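Response regulator receiver protein (PDB 4XLT) probably acts as the phosphate-accepting receiver of a two-component signalling pathway, taking a phosphoryl group on an aspartate of its CheY-like domain. Local coordinates at residues A[49-55]-A[81-87]; A[25-29]-A[119-123]; A[8-12]-A[59-63]. All blocks are in the same frame, centred on the assembly; numbering follows the deposited sequence.

Overall arrangement
From the N terminus, strand 4-9 runs into the acidic loop that forms the first half of interaction 3; helix 13-25 then leads to the loop of interaction 2. Residues 49-55 open interaction 1 as strand 54-60 begins, and that strand's far end supplies 59-63, closing interaction 3. Interaction 1 closes at 81-87, where strand 86-92 starts, and interaction 2 only at helix 119-129. Interaction 1 is thus nested inside the loop of interaction 2, whereas interaction 3 crosses both. Interactions 1 and 3, centres about 21 Å apart, join neighbouring strands of one parallel sheet; interaction 2 ties the last helix to the 25-29 loop.

Interaction 1 (A[49-55]-A[81-87]); sequences GADIPDT and AVRARIR
T55 and I86 form a parallel bridge, CA to CA 4.8 Å, in which R85 O accepts from T55 N at 3.0 Å and T55 O accepts from R87 N at 2.9 Å, so that T55 is held through both its N-H and its carbonyl. R85 takes the largest share of the contact. Its side chain, bent at chi2 and chi3, runs antiparallel alongside that of I52, CB lying 3.9 Å from I52 CG1, and its CD passes A50 O before the guanidinium reaches D54. There NH1 and NH2 both grip the single oxygen OD1, NH1 at 2.6 Å from above the carboxylate plane and NH2 nearly along the C-O axis; the two planes are turned 47° apart, and the grip is therefore no coplanar two-oxygen pairing. NH2 also donates to I52 O at 3.0 Å, lying in the carbonyl plane, with that oxygen only 3° out of the guanidinium plane. Three bonds to two acceptors thus fix the rotation of the group. Next to the aliphatic part of R85, I52 places CG1 between its backbone N and carbonyl carbon (chi1 64°), which brings CD1 to V82 CG2 at 3.7 Å and close to I86 CG1. Near G49, the A50 and A81 methyls meet at 3.9 Å. The contact thus pairs the polar clasp of R85 with an apolar patch of I52, V82 and I86. It joins the starts of 54-60, the central strand, and its neighbour 86-92 to the end of helix 80-83. Strand 4-9 borders T55 through D5 and I7, Y75 of helix 68-75 packs on I86, and W129 of a second subunit packs against A50.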
ATOM      1  N   GLY A  49      -6.763 -12.732   5.876  1.00 22.44           N
ATOM      2  CA  GLY A  49      -7.369 -11.847   4.900  1.00 21.97           C
ATOM      3  C   GLY A  49      -7.354 -10.418   5.404  1.00 31.01           C
ATOM      4  O   GLY A  49      -6.722 -10.117   6.415  1.00 33.84           O
ATOM      5  N   ALA A  50      -8.059  -9.535   4.705  1.00 31.10           N
ATOM      6  CA  ALA A  50      -8.136  -8.134   5.103  1.00 29.30           C
ATOM      7  C   ALA A  50      -9.175  -7.922   6.200  1.00 28.31           C
ATOM      8  O   ALA A  50      -9.490  -6.787   6.556  1.00 28.89           O
ATOM      9  CB  ALA A  50      -8.453  -7.259   3.902  1.00 28.10           C
ATOM     10  N   ASP A  51      -9.705  -9.019   6.731  1.00 27.45           N
ATOM     11  CA  ASP A  51     -10.720  -8.953   7.777  1.00 31.84           C
ATOM     12  C   ASP A  51     -10.104  -9.100   9.166  1.00 32.23           C
ATOM     13  O   ASP A  51     -10.818  -9.123  10.169  1.00 39.23           O
ATOM     14  CB  ASP A  51     -11.784 -10.032   7.558  1.00 37.71           C
ATOM     15  CG  ASP A  51     -11.206 -11.437   7.585  1.00 47.49           C
ATOM     16  OD1 ASP A  51     -10.006 -11.596   7.278  1.00 42.57           O
ATOM     17  OD2 ASP A  51     -11.953 -12.383   7.913  1.00 60.05           O
ATOM     18  N   ILE A  52      -8.780  -9.198   9.220  1.00 30.91           N
ATOM     19  CA  ILE A  52      -8.081  -9.359  10.490  1.00 29.49           C
ATOM     20  C   ILE A  52      -8.068  -8.054  11.279  1.00 29.69           C
ATOM     21  O   ILE A  52      -8.071  -6.971  10.691  1.00 28.43           O
ATOM     22  CB  ILE A  52      -6.629  -9.844  10.283  1.00 35.64           C
ATOM     23  CG1 ILE A  52      -5.807  -8.794   9.532  1.00 25.76           C
ATOM     24  CG2 ILE A  52      -6.615 -11.173   9.549  1.00 44.11           C
ATOM     25  CD1 ILE A  52      -4.316  -9.036   9.602  1.00 26.05           C
ATOM     26  N   PRO A  53      -8.066  -8.154  12.619  1.00 35.38           N
ATOM     27  CA  PRO A  53      -7.996  -6.976  13.492  1.00 28.56           C
ATOM     28  C   PRO A  53      -6.706  -6.187  13.307  1.00 33.56           C
ATOM     29  O   PRO A  53      -5.776  -6.670  12.659  1.00 23.76           O
ATOM     30  CB  PRO A  53      -8.052  -7.576  14.903  1.00 30.75           C
ATOM     31  CG  PRO A  53      -8.676  -8.908  14.732  1.00 31.95           C
ATOM     32  CD  PRO A  53      -8.229  -9.398  13.392  1.00 29.39           C
ATOM     33  N   ASP A  54      -6.665  -4.981  13.870  1.00 27.19           N
ATOM     34  CA  ASP A  54      -5.430  -4.214  13.955  1.00 23.76           C
ATOM     35  C   ASP A  54      -4.356  -5.079  14.590  1.00 25.33           C
ATOM     36  O   ASP A  54      -4.492  -5.508  15.733  1.00 27.65           O
ATOM     37  CB  ASP A  54      -5.636  -2.934  14.765  1.00 27.10           C
ATOM     38  CG  ASP A  54      -6.502  -1.922  14.045  1.00 29.68           C
ATOM     39  OD1 ASP A  54      -7.140  -2.291  13.038  1.00 17.55           O
ATOM     40  OD2 ASP A  54      -6.544  -0.757  14.490  1.00 37.14           O
ATOM     41  N   THR A  55      -3.294  -5.350  13.841  1.00 25.19           N
ATOM     42  CA  THR A  55      -2.288  -6.301  14.284  1.00 12.24           C
ATOM     43  C   THR A  55      -0.905  -5.672  14.389  1.00 20.20           C
ATOM     44  O   THR A  55      -0.430  -5.023  13.458  1.00 18.13           O
ATOM     45  CB  THR A  55      -2.223  -7.514  13.333  1.00 16.59           C
ATOM     46  OG1 THR A  55      -3.490  -8.187  13.329  1.00 14.70           O
ATOM     47  CG2 THR A  55      -1.136  -8.484  13.770  1.00 12.09           C
ATOM     48  N   ALA A  81      -3.575  -5.523   1.020  1.00 17.57           N
ATOM     49  CA  ALA A  81      -4.782  -5.385   1.822  1.00 18.37           C
ATOM     50  C   ALA A  81      -4.616  -5.944   3.236  1.00 21.90           C
ATOM     51  O   ALA A  81      -5.285  -5.489   4.164  1.00 27.01           O
ATOM     52  CB  ALA A  81      -5.949  -6.060   1.128  1.00 25.70           C
ATOM     53  N   VAL A  82      -3.734  -6.923   3.411  1.00 17.26           N
ATOM     54  CA  VAL A  82      -3.513  -7.469   4.744  1.00 16.91           C
ATOM     55  C   VAL A  82      -2.384  -6.707   5.447  1.00 14.67           C
ATOM     56  O   VAL A  82      -2.403  -6.546   6.667  1.00 23.97           O
ATOM     57  CB  VAL A  82      -3.215  -8.996   4.707  1.00 27.42           C
ATOM     58  CG1 VAL A  82      -1.816  -9.285   4.200  1.00 29.92           C
ATOM     59  CG2 VAL A  82      -3.406  -9.607   6.086  1.00 27.63           C
ATOM     60  N   ARG A  83      -1.425  -6.206   4.672  1.00 16.02           N
ATOM     61  CA  ARG A  83      -0.331  -5.410   5.222  1.00 12.17           C
ATOM     62  C   ARG A  83      -0.836  -4.086   5.781  1.00 11.37           C
ATOM     63  O   ARG A  83      -0.248  -3.533   6.707  1.00 21.30           O
ATOM     64  CB  ARG A  83       0.739  -5.157   4.158  1.00 11.68           C
ATOM     65  CG  ARG A  83       1.840  -6.207   4.136  1.00 15.91           C
ATOM     66  CD  ARG A  83       2.411  -6.403   2.745  1.00 13.26           C
ATOM     67  NE  ARG A  83       2.682  -5.136   2.075  1.00 16.18           N
ATOM     68  CZ  ARG A  83       2.837  -5.011   0.761  1.00 26.29           C
ATOM     69  NH1 ARG A  83       2.745  -6.080  -0.022  1.00 27.36           N
ATOM     70  NH2 ARG A  83       3.079  -3.822   0.227  1.00 28.92           N
ATOM     71  N   ALA A  84      -1.934  -3.589   5.220  1.00 12.21           N
ATOM     72  CA  ALA A  84      -2.517  -2.327   5.657  1.00 12.37           C
ATOM     73  C   ALA A  84      -3.142  -2.444   7.048  1.00 16.80           C
ATOM     74  O   ALA A  84      -3.388  -1.437   7.713  1.00 24.33           O
ATOM     75  CB  ALA A  84      -3.554  -1.846   4.647  1.00 13.79           C
ATOM     76  N   ARG A  85      -3.394  -3.677   7.478  1.00 13.64           N
ATOM     77  CA  ARG A  85      -3.998  -3.939   8.782  1.00 17.82           C
ATOM     78  C   ARG A  85      -2.927  -4.220   9.826  1.00 27.05           C
ATOM     79  O   ARG A  85      -3.231  -4.536  10.978  1.00 21.00           O
ATOM     80  CB  ARG A  85      -4.962  -5.127   8.701  1.00 20.88           C
ATOM     81  CG  ARG A  85      -6.005  -5.031   7.597  1.00 23.88           C
ATOM     82  CD  ARG A  85      -7.351  -4.562   8.125  1.00 34.79           C
ATOM     83  NE  ARG A  85      -7.271  -3.242   8.741  1.00 45.17           N
ATOM     84  CZ  ARG A  85      -7.376  -3.020  10.046  1.00 50.46           C
ATOM     85  NH1 ARG A  85      -7.288  -1.783  10.517  1.00 59.50           N
ATOM     86  NH2 ARG A  85      -7.577  -4.030  10.881  1.00 41.57           N
ATOM     87  N   ILE A  86      -1.669  -4.103   9.410  1.00 12.31           N
ATOM     88  CA  ILE A  86      -0.543  -4.504  10.240  1.00 11.86           C
ATOM     89  C   ILE A  86       0.462  -3.366  10.422  1.00 12.96           C
ATOM     90  O   ILE A  86       0.712  -2.592   9.498  1.00 17.00           O
ATOM     91  CB  ILE A  86       0.170  -5.729   9.628  1.00 11.91           C
ATOM     92  CG1 ILE A  86      -0.798  -6.910   9.539  1.00 13.48           C
ATOM     93  CG2 ILE A  86       1.412  -6.103  10.429  1.00 11.94           C
ATOM     94  CD1 ILE A  86      -0.237  -8.116   8.816  1.00 19.26           C
ATOM     95  N   ARG A  87       1.006  -3.258  11.631  1.00 14.47           N
ATOM     96  CA  ARG A  87       2.136  -2.379  11.906  1.00 10.92           C
ATOM     97  C   ARG A  87       3.302  -3.223  12.409  1.00 11.18           C
ATOM     98  O   ARG A  87       3.218  -3.840  13.471  1.00 18.43           O
ATOM     99  CB  ARG A  87       1.766  -1.312  12.931  1.00 11.79           C
ATOM    100  CG  ARG A  87       0.554  -0.481  12.551  1.00 22.90           C
ATOM    101  CD  ARG A  87       0.781   0.334  11.289  1.00 21.58           C
ATOM    102  NE  ARG A  87      -0.392   1.142  10.970  1.00 26.02           N
ATOM    103  CZ  ARG A  87      -1.332   0.786  10.101  1.00 25.19           C
ATOM    104  NH1 ARG A  87      -1.232  -0.364   9.444  1.00 11.68           N
ATOM    105  NH2 ARG A  87      -2.369   1.583   9.882  1.00 20.39           N
TER

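Interaction 2 (A[25-29]-A[119-123])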
ATOM      1  N   LYS A  25       0.451  -8.787  30.661  1.00 57.75           N
ATOM      2  CA  LYS A  25       0.441  -8.180  31.990  1.00 66.15           C
ATOM      3  C   LYS A  25      -0.145  -6.773  31.951  1.00 62.68           C
ATOM      4  O   LYS A  25      -0.774  -6.326  32.911  1.00 66.82           O
ATOM      5  CB  LYS A  25       1.854  -8.145  32.576  1.00 73.21           C
ATOM      6  N   SER A  26       0.068  -6.078  30.839  1.00 49.94           N
ATOM      7  CA  SER A  26      -0.542  -4.771  30.635  1.00 50.97           C
ATOM      8  C   SER A  26      -1.880  -4.929  29.924  1.00 62.48           C
ATOM      9  O   SER A  26      -2.195  -6.001  29.404  1.00 54.87           O
ATOM     10  CB  SER A  26       0.386  -3.856  29.834  1.00 47.83           C
ATOM     11  OG  SER A  26       0.624  -4.375  28.536  1.00 43.87           O
ATOM     12  N   GLY A  27      -2.668  -3.860  29.901  1.00 62.58           N
ATOM     13  CA  GLY A  27      -3.943  -3.877  29.209  1.00 73.00           C
ATOM     14  C   GLY A  27      -3.786  -3.512  27.744  1.00 72.17           C
ATOM     15  O   GLY A  27      -4.735  -3.075  27.094  1.00 77.31           O
ATOM     16  N   LEU A  28      -2.578  -3.698  27.226  1.00 65.59           N
ATOM     17  CA  LEU A  28      -2.260  -3.311  25.861  1.00 60.96           C
ATOM     18  C   LEU A  28      -2.894  -4.260  24.849  1.00 59.33           C
ATOM     19  O   LEU A  28      -3.237  -3.858  23.737  1.00 61.31           O
ATOM     20  CB  LEU A  28      -0.746  -3.267  25.668  1.00 56.86           C
ATOM     21  CG  LEU A  28      -0.230  -2.480  24.466  1.00 51.81           C
ATOM     22  CD1 LEU A  28      -0.705  -1.035  24.533  1.00 50.19           C
ATOM     23  CD2 LEU A  28       1.287  -2.550  24.418  1.00 41.86           C
ATOM     24  N   THR A  29      -3.047  -5.521  25.243  1.00 58.63           N
ATOM     25  CA  THR A  29      -3.647  -6.532  24.378  1.00 40.36           C
ATOM     26  C   THR A  29      -4.093  -7.745  25.181  1.00 42.85           C
ATOM     27  O   THR A  29      -3.668  -7.937  26.320  1.00 45.26           O
ATOM     28  CB  THR A  29      -2.671  -6.995  23.281  1.00 45.64           C
ATOM     29  OG1 THR A  29      -3.285  -8.022  22.491  1.00 42.46           O
ATOM     30  CG2 THR A  29      -1.389  -7.537  23.898  1.00 42.42           C
ATOM     31  N   ILE A 119       6.833  -0.869  27.462  1.00 51.54           N
ATOM     32  CA  ILE A 119       5.389  -0.824  27.248  1.00 52.75           C
ATOM     33  C   ILE A 119       4.820   0.600  27.120  1.00 54.86           C
ATOM     34  O   ILE A 119       4.028   0.853  26.211  1.00 55.80           O
ATOM     35  CB  ILE A 119       4.640  -1.571  28.375  1.00 56.89           C
ATOM     36  CG1 ILE A 119       5.129  -3.020  28.459  1.00 61.45           C
ATOM     37  CG2 ILE A 119       3.136  -1.529  28.144  1.00 52.25           C
ATOM     38  CD1 ILE A 119       4.481  -3.826  29.564  1.00 70.38           C
ATOM     39  N   PRO A 120       5.215   1.536  28.010  1.00 56.47           N
ATOM     40  CA  PRO A 120       4.648   2.877  27.805  1.00 55.05           C
ATOM     41  C   PRO A 120       5.112   3.522  26.500  1.00 48.60           C
ATOM     42  O   PRO A 120       4.368   4.294  25.895  1.00 49.34           O
ATOM     43  CB  PRO A 120       5.159   3.666  29.019  1.00 54.52           C
ATOM     44  CG  PRO A 120       6.369   2.932  29.474  1.00 52.88           C
ATOM     45  CD  PRO A 120       6.075   1.487  29.208  1.00 57.98           C
ATOM     46  N   LEU A 121       6.326   3.196  26.070  1.00 44.33           N
ATOM     47  CA  LEU A 121       6.864   3.722  24.822  1.00 45.82           C
ATOM     48  C   LEU A 121       6.081   3.179  23.632  1.00 45.80           C
ATOM     49  O   LEU A 121       5.817   3.900  22.668  1.00 42.37           O
ATOM     50  CB  LEU A 121       8.351   3.370  24.695  1.00 58.54           C
ATOM     51  CG  LEU A 121       9.177   3.936  23.537  1.00 64.93           C
ATOM     52  CD1 LEU A 121      10.614   4.144  23.989  1.00 76.56           C
ATOM     53  CD2 LEU A 121       9.139   3.023  22.316  1.00 56.87           C
ATOM     54  N   LEU A 122       5.712   1.905  23.705  1.00 44.81           N
ATOM     55  CA  LEU A 122       5.006   1.257  22.609  1.00 40.05           C
ATOM     56  C   LEU A 122       3.539   1.672  22.579  1.00 33.66           C
ATOM     57  O   LEU A 122       2.975   1.890  21.507  1.00 30.98           O
ATOM     58  CB  LEU A 122       5.126  -0.264  22.714  1.00 40.74           C
ATOM     59  CG  LEU A 122       4.701  -1.053  21.473  1.00 47.86           C
ATOM     60  CD1 LEU A 122       5.708  -2.141  21.157  1.00 53.95           C
ATOM     61  CD2 LEU A 122       3.329  -1.659  21.662  1.00 54.85           C
ATOM     62  N   ARG A 123       2.930   1.778  23.756  1.00 33.40           N
ATOM     63  CA  ARG A 123       1.534   2.191  23.872  1.00 34.02           C
ATOM     64  C   ARG A 123       1.306   3.574  23.263  1.00 38.14           C
ATOM     65  O   ARG A 123       0.293   3.815  22.602  1.00 36.04           O
ATOM     66  CB  ARG A 123       1.097   2.174  25.340  1.00 36.71           C
ATOM     67  CG  ARG A 123      -0.201   2.918  25.627  1.00 40.58           C
ATOM     68  CD  ARG A 123      -1.109   2.115  26.548  1.00 44.61           C
ATOM     69  NE  ARG A 123      -0.379   1.535  27.673  1.00 47.86           N
ATOM     70  CZ  ARG A 123      -0.860   0.577  28.459  1.00 51.21           C
ATOM     71  NH1 ARG A 123      -2.073   0.087  28.244  1.00 53.21           N
ATOM     72  NH2 ARG A 123      -0.127   0.104  29.458  1.00 54.46           N
TER
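S26, the first residue to leave helical geometry after helix 13-25, turns its side chain toward I119. Its OG sits between the backbone N and the carbonyl carbon (chi1 63°) and lies 3.8 Å from I119 CG2, a van der Waals approach; the polar bond of this hydroxyl goes back to L23 O in the preceding helix. S26 CB also lies 4.0 Å from R123 NH2. At G27 the contact is through backbone alone, its carbonyl carbon standing 4.0 Å from R123 NH1, with the guanidinium set obliquely to the loop. L28 is the main apolar residue of the loop. With CG anti to the backbone N (chi1 -162°), its two methyls split the work: CD2 meets L122 CD2 at 3.5 Å, the side chains nearly perpendicular, while CD1 lies along the aliphatic part of R123, 3.8 Å from both CB and CD, the two side chains antiparallel. F6 of strand 4-9 touches both L28 and L122, continuing this apolar patch toward the sheet. With no hydrogen bond between 25-29 and 119-123, the contact rests on van der Waals packing of L28, I119, L122 and the R123 side chain, whose charged end lies against the loop without bonding to it.

Interaction 3 (A[8-12]-A[59-63])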
ATOM      1  N   ILE A   8       4.378 -11.991  17.999  1.00 21.55           N
ATOM      2  CA  ILE A   8       5.795 -11.900  18.316  1.00 21.00           C
ATOM      3  C   ILE A   8       6.563 -12.969  17.553  1.00 20.69           C
ATOM      4  O   ILE A   8       6.174 -14.138  17.543  1.00 21.87           O
ATOM      5  CB  ILE A   8       6.057 -12.049  19.827  1.00 22.82           C
ATOM      6  CG1 ILE A   8       5.097 -11.167  20.625  1.00 23.88           C
ATOM      7  CG2 ILE A   8       7.500 -11.696  20.155  1.00 22.44           C
ATOM      8  CD1 ILE A   8       5.196 -11.355  22.129  1.00 26.14           C
ATOM      9  N   VAL A   9       7.644 -12.555  16.899  1.00 29.15           N
ATOM     10  CA  VAL A   9       8.499 -13.462  16.143  1.00 19.51           C
ATOM     11  C   VAL A   9       9.924 -13.372  16.673  1.00 19.91           C
ATOM     12  O   VAL A   9      10.619 -12.385  16.432  1.00 34.19           O
ATOM     13  CB  VAL A   9       8.489 -13.139  14.633  1.00 22.07           C
ATOM     14  CG1 VAL A   9       9.247 -14.207  13.858  1.00 18.77           C
ATOM     15  CG2 VAL A   9       7.062 -13.017  14.122  1.00 17.70           C
ATOM     16  N   ASP A  10      10.353 -14.399  17.399  1.00 32.23           N
ATOM     17  CA  ASP A  10      11.665 -14.393  18.042  1.00 29.22           C
ATOM     18  C   ASP A  10      12.225 -15.813  18.141  1.00 32.05           C
ATOM     19  O   ASP A  10      11.528 -16.736  18.563  1.00 25.48           O
ATOM     20  CB  ASP A  10      11.569 -13.753  19.433  1.00 25.56           C
ATOM     21  CG  ASP A  10      12.921 -13.299  19.977  1.00 34.77           C
ATOM     22  OD1 ASP A  10      13.947 -13.965  19.713  1.00 26.55           O
ATOM     23  OD2 ASP A  10      12.953 -12.269  20.681  1.00 39.40           O
ATOM     24  N   ASP A  11      13.485 -15.984  17.752  1.00 36.15           N
ATOM     25  CA  ASP A  11      14.124 -17.297  17.807  1.00 48.54           C
ATOM     26  C   ASP A  11      14.490 -17.666  19.240  1.00 45.36           C
ATOM     27  O   ASP A  11      14.708 -18.839  19.552  1.00 38.25           O
ATOM     28  CB  ASP A  11      15.372 -17.331  16.925  1.00 57.13           C
ATOM     29  CG  ASP A  11      16.454 -16.391  17.415  1.00 66.96           C
ATOM     30  OD1 ASP A  11      16.116 -15.274  17.859  1.00 73.57           O
ATOM     31  OD2 ASP A  11      17.643 -16.772  17.361  1.00 74.00           O
ATOM     32  N   SER A  12      14.565 -16.660  20.108  1.00 42.29           N
ATOM     33  CA  SER A  12      14.839 -16.887  21.522  1.00 34.58           C
ATOM     34  C   SER A  12      13.560 -17.249  22.264  1.00 31.31           C
ATOM     35  O   SER A  12      12.659 -16.422  22.411  1.00 29.16           O
ATOM     36  CB  SER A  12      15.481 -15.653  22.157  1.00 28.98           C
ATOM     37  OG  SER A  12      15.527 -15.787  23.566  1.00 30.69           O
ATOM     38  N   LEU A  59       9.151  -8.160  15.602  1.00 19.86           N
ATOM     39  CA  LEU A  59      10.095  -9.034  14.926  1.00 22.70           C
ATOM     40  C   LEU A  59      11.509  -8.843  15.462  1.00 25.64           C
ATOM     41  O   LEU A  59      12.019  -7.724  15.502  1.00 24.89           O
ATOM     42  CB  LEU A  59      10.055  -8.774  13.421  1.00 21.71           C
ATOM     43  CG  LEU A  59      11.063  -9.533  12.564  1.00 28.63           C
ATOM     44  CD1 LEU A  59      10.734 -11.014  12.541  1.00 27.36           C
ATOM     45  CD2 LEU A  59      11.093  -8.956  11.159  1.00 24.75           C
ATOM     46  N   ASP A  60      12.141  -9.934  15.884  1.00 29.42           N
ATOM     47  CA  ASP A  60      13.500  -9.848  16.400  1.00 33.05           C
ATOM     48  C   ASP A  60      14.499  -9.648  15.267  1.00 38.49           C
ATOM     49  O   ASP A  60      14.357 -10.225  14.189  1.00 44.57           O
ATOM     50  CB  ASP A  60      13.862 -11.094  17.206  1.00 40.29           C
ATOM     51  CG  ASP A  60      15.307 -11.087  17.666  1.00 52.25           C
ATOM     52  OD1 ASP A  60      15.642 -10.315  18.588  1.00 41.88           O
ATOM     53  OD2 ASP A  60      16.112 -11.854  17.097  1.00 62.65           O
ATOM     54  N   LEU A  61      15.510  -8.825  15.524  1.00 39.58           N
ATOM     55  CA  LEU A  61      16.526  -8.502  14.528  1.00 45.21           C
ATOM     56  C   LEU A  61      17.493  -9.661  14.268  1.00 52.60           C
ATOM     57  O   LEU A  61      17.512 -10.228  13.176  1.00 50.86           O
ATOM     58  CB  LEU A  61      17.306  -7.261  14.963  1.00 46.10           C
ATOM     59  CG  LEU A  61      18.326  -6.735  13.956  1.00 51.01           C
ATOM     60  CD1 LEU A  61      17.644  -6.461  12.630  1.00 45.21           C
ATOM     61  CD2 LEU A  61      19.001  -5.482  14.487  1.00 52.64           C
ATOM     62  N   GLN A  62      18.299 -10.004  15.269  1.00 59.91           N
ATOM     63  CA  GLN A  62      19.276 -11.083  15.123  1.00 70.64           C
ATOM     64  C   GLN A  62      18.602 -12.450  15.155  1.00 73.59           C
ATOM     65  O   GLN A  62      18.567 -13.114  16.193  1.00 67.29           O
ATOM     66  CB  GLN A  62      20.346 -11.007  16.216  1.00 70.52           C
ATOM     67  CG  GLN A  62      21.391  -9.922  15.999  1.00 73.04           C
ATOM     68  CD  GLN A  62      20.889  -8.546  16.379  1.00 75.41           C
ATOM     69  OE1 GLN A  62      20.019  -8.405  17.240  1.00 76.13           O
ATOM     70  NE2 GLN A  62      21.436  -7.517  15.738  1.00 79.14           N
HETATM   71  N   MSE A  63      18.076 -12.865  14.008  1.00 75.68           N
HETATM   72  CA  MSE A  63      17.386 -14.142  13.894  1.00 78.76           C
HETATM   73  C   MSE A  63      18.035 -15.017  12.822  1.00 86.39           C
HETATM   74  O   MSE A  63      17.418 -15.942  12.291  1.00 85.85           O
HETATM   75  CB  MSE A  63      15.907 -13.914  13.578  1.00 72.76           C
HETATM   76  CG  MSE A  63      14.991 -15.020  14.065  1.00 76.21           C
HETATM   77 SE   MSE A  63      13.118 -14.624  13.726  1.00120.81          SE
HETATM   78  CE  MSE A  63      12.336 -16.215  14.532  1.00 51.80           C
TER
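D60 and D10 face each other with their carboxylates stacked, planes 13° apart, and D60 CB 3.7 Å from D10 CG. D11 brings a third acid: its OD1 stands 3.5 Å from D60 OD2, a close approach of like charges. The backbones are joined where D60 N donates to V9 O at 2.9 Å, next to the parallel V9-L59 bridge. V9 and L59 flank one another, both directed the same way, CB of V9 3.7 Å from L59 CD1. Selenomethionine M63 extends antiparallel to D11; its CE, poorly ordered, lies near V9 CG1 and the D10-D11 backbone. Further out, K115 forms salt bridges with D10 OD2 and D60 OD1, which probably offsets part of the negative charge, and D10 OD1 accepts from S12 N at 2.8 Å, an Asx turn that shapes the loop before S12 caps helix 13-25. Replacing D10 by an alanine would probably leave K115 without one of its two acidic mates and S12 N without its acceptor, freeing the loop to shift. Three aspartates at or just past the C-terminal ends of adjacent strands, with a lysine bridging two of them, mark the acidic pocket of CheY-like receiver domains, where D60 is the predicted phosphorylation site, unmodified here.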